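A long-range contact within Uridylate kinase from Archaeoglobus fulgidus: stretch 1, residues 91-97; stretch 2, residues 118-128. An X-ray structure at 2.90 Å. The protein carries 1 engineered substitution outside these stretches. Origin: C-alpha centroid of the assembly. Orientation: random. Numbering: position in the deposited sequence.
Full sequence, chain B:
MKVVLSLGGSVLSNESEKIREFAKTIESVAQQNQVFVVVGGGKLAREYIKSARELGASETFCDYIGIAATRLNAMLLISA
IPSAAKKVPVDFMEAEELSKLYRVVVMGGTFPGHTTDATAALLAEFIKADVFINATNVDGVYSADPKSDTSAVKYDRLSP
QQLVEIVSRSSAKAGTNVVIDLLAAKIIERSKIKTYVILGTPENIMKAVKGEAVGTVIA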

# COMPACT_ATOMS: atom_id res chain seq x y z
N ASP B 91 19.40 -2.22 20.04
CA ASP B 91 19.80 -3.39 20.82
C ASP B 91 19.12 -3.38 22.19
O ASP B 91 18.59 -2.36 22.62
N PHE B 92 19.16 -4.51 22.88
CA PHE B 92 18.37 -4.70 24.08
C PHE B 92 18.87 -3.82 25.22
O PHE B 92 18.08 -3.36 26.03
N MET B 93 20.19 -3.61 25.30
CA MET B 93 20.75 -2.78 26.37
C MET B 93 20.14 -1.39 26.26
O MET B 93 19.57 -0.89 27.22
N GLU B 94 20.23 -0.80 25.06
CA GLU B 94 19.49 0.42 24.73
C GLU B 94 18.01 0.32 25.11
O GLU B 94 17.47 1.22 25.75
N ALA B 95 17.38 -0.79 24.74
CA ALA B 95 15.95 -1.02 25.02
C ALA B 95 15.66 -1.00 26.50
O ALA B 95 14.64 -0.46 26.92
N GLU B 96 16.56 -1.59 27.29
CA GLU B 96 16.39 -1.61 28.73
C GLU B 96 16.79 -0.27 29.32
O GLU B 96 16.13 0.23 30.21
N GLU B 97 17.85 0.33 28.80
CA GLU B 97 18.25 1.66 29.25
C GLU B 97 17.07 2.61 29.16
O GLU B 97 16.74 3.29 30.14
N ALA B 118 11.13 -14.62 17.86
CA ALA B 118 12.39 -14.98 18.50
C ALA B 118 12.99 -13.75 19.15
O ALA B 118 13.30 -13.77 20.34
N THR B 119 13.11 -12.68 18.37
CA THR B 119 13.61 -11.42 18.88
C THR B 119 12.93 -11.00 20.18
O THR B 119 13.60 -10.68 21.15
N ALA B 120 11.60 -11.05 20.20
CA ALA B 120 10.86 -10.63 21.38
C ALA B 120 10.98 -11.63 22.51
O ALA B 120 10.92 -11.25 23.68
N ALA B 121 11.14 -12.91 22.18
CA ALA B 121 11.37 -13.95 23.20
C ALA B 121 12.70 -13.68 23.89
O ALA B 121 12.74 -13.60 25.12
N LEU B 122 13.76 -13.53 23.09
CA LEU B 122 15.06 -13.07 23.58
C LEU B 122 14.97 -11.84 24.50
O LEU B 122 15.51 -11.85 25.60
N LEU B 123 14.26 -10.80 24.05
CA LEU B 123 14.06 -9.58 24.84
C LEU B 123 13.39 -9.82 26.17
O LEU B 123 13.80 -9.27 27.19
N ALA B 124 12.35 -10.65 26.16
CA ALA B 124 11.65 -11.03 27.38
C ALA B 124 12.61 -11.62 28.41
O ALA B 124 12.64 -11.20 29.58
N GLU B 125 13.38 -12.60 27.96
CA GLU B 125 14.37 -13.29 28.78
C GLU B 125 15.40 -12.31 29.34
O GLU B 125 15.57 -12.23 30.54
N PHE B 126 16.05 -11.57 28.44
CA PHE B 126 17.04 -10.51 28.75
C PHE B 126 16.61 -9.60 29.88
O PHE B 126 17.38 -9.35 30.81
N ILE B 127 15.39 -9.10 29.81
CA ILE B 127 14.90 -8.16 30.80
C ILE B 127 14.09 -8.82 31.90
O ILE B 127 13.51 -8.11 32.73
N LYS B 128 14.05 -10.15 31.91
CA LYS B 128 13.22 -10.94 32.85
C LYS B 128 11.77 -10.46 32.83
O LYS B 128 11.31 -9.79 33.77

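Phe92 forms the apolar centre of the contact. Its CA-to-CB bond points toward the second stretch, and with chi1 at -51° (m) the ring enters a hole lined by Thr119, Leu122, Leu123 and Phe126; the second stretch covers 119 Å² of Phe92, the largest area of any residue in either stretch. The tightest approach is Phe92 CD1 to Leu123 CD1, 3.2 Å, short for two carbons and best read with the 2.90 Å resolution in mind. Leu123 starts sideways, but its t, p rotamer brings its end nearer, where CD1 also lies 4.5 Å from Ala95 CB. Deeper along the ring, Phe92 CE1 lies 3.9 Å from Leu122 CB and 3.7 Å from Thr119 O. That carbonyl sits at the ring edge and accepts from Leu123 N within its own helix (3.0 Å, N to O).

Phe126, chi1 -170° (t) and chi2 83°, also points inward and lays one face over the base of the Phe92 side chain. Phe92 CB stands 3.7 Å from the Phe126 ring centroid, 18° off the normal, which identifies a CH-pi contact. The two rings pair edge-to-face, the edge of Phe92 toward the face of Phe126, with centroids 5.5 Å apart and planes at 52°. Although the CA-to-CB bond of Met93 points away, its CG reaches the edge of the Phe126 ring, 3.9 Å from CZ.

Farther out, Glu96 (chi1 and chi2 both t) touches two residues: its CG is 3.9 Å from Ile127 CG2, and its OE1 lies 3.7 Å from Phe126 CE2. No hydrogen bond crosses between the stretches, so packing dominates. The polar bonds are local: Asp91, chi1 69° (p), caps its helix by accepting at OD1 from Glu94 N (2.8 Å, 164°), and Lys128 NZ makes a weak bond to Glu125 O at 3.3 Å.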

# COMPACT_ATOMS: atom_id res chain seq x y z
CB ASP B 91 21.33 -3.51 20.96
CG ASP B 91 21.94 -2.42 21.86
OD1 ASP B 91 21.54 -2.31 23.03
OD2 ASP B 91 22.84 -1.70 21.38
CB PHE B 92 18.36 -6.18 24.51
CG PHE B 92 17.99 -7.15 23.41
CD1 PHE B 92 16.92 -8.00 23.57
CD2 PHE B 92 18.74 -7.24 22.25
CE1 PHE B 92 16.57 -8.91 22.58
CE2 PHE B 92 18.39 -8.14 21.25
CZ PHE B 92 17.30 -8.98 21.43
CB MET B 93 22.27 -2.73 26.31
CG MET B 93 22.94 -4.02 26.73
SD MET B 93 24.25 -4.52 25.59
CE MET B 93 24.44 -6.24 26.04
CB GLU B 94 19.58 0.75 23.23
CG GLU B 94 20.84 1.44 22.78
CD GLU B 94 20.73 2.01 21.36
OE1 GLU B 94 21.77 2.22 20.72
OE2 GLU B 94 19.60 2.25 20.89
CB ALA B 95 15.49 -2.32 24.42
CB GLU B 96 17.17 -2.76 29.37
CG GLU B 96 16.57 -3.17 30.72
CD GLU B 96 17.51 -3.98 31.59
OE1 GLU B 96 18.49 -4.56 31.07
OE2 GLU B 96 17.27 -4.03 32.82
CB GLU B 97 19.44 2.20 28.43
CG GLU B 97 20.78 1.83 29.03
CD GLU B 97 21.79 1.36 27.99
OE1 GLU B 97 21.99 2.09 26.99
OE2 GLU B 97 22.39 0.27 28.17
CB ALA B 118 13.34 -15.60 17.50
CB THR B 119 13.44 -10.33 17.85
OG1 THR B 119 14.33 -10.59 16.75
CG2 THR B 119 13.72 -8.95 18.45
CB ALA B 120 9.40 -10.38 21.04
CB ALA B 121 11.34 -15.35 22.59
CB LEU B 122 15.98 -12.80 22.40
CG LEU B 122 16.31 -14.05 21.57
CD1 LEU B 122 16.62 -13.68 20.13
CD2 LEU B 122 17.45 -14.84 22.18
CB LEU B 123 13.27 -8.54 24.05
CG LEU B 123 13.10 -7.19 24.77
CD1 LEU B 123 14.45 -6.61 25.12
CD2 LEU B 123 12.28 -6.20 23.94
CB ALA B 124 10.55 -12.03 27.05
CB GLU B 125 15.02 -14.38 27.94
CG GLU B 125 16.02 -15.26 28.65
CD GLU B 125 16.79 -16.11 27.65
OE1 GLU B 125 17.45 -15.52 26.76
OE2 GLU B 125 16.75 -17.36 27.75
CB PHE B 126 17.25 -9.65 27.51
CG PHE B 126 18.39 -8.68 27.61
CD1 PHE B 126 19.69 -9.09 27.35
CD2 PHE B 126 18.16 -7.35 27.90
CE1 PHE B 126 20.74 -8.19 27.41
CE2 PHE B 126 19.21 -6.44 27.96
CZ PHE B 126 20.50 -6.87 27.71
CB ILE B 127 14.05 -7.07 30.15
CG1 ILE B 127 12.78 -7.70 29.55
CG2 ILE B 127 14.88 -6.33 29.11
CD1 ILE B 127 11.56 -6.80 29.48
CB LYS B 128 13.77 -10.89 34.28
CG LYS B 128 14.86 -11.91 34.59
CD LYS B 128 16.26 -11.39 34.25
CE LYS B 128 17.32 -12.49 34.28
NZ LYS B 128 17.16 -13.49 33.17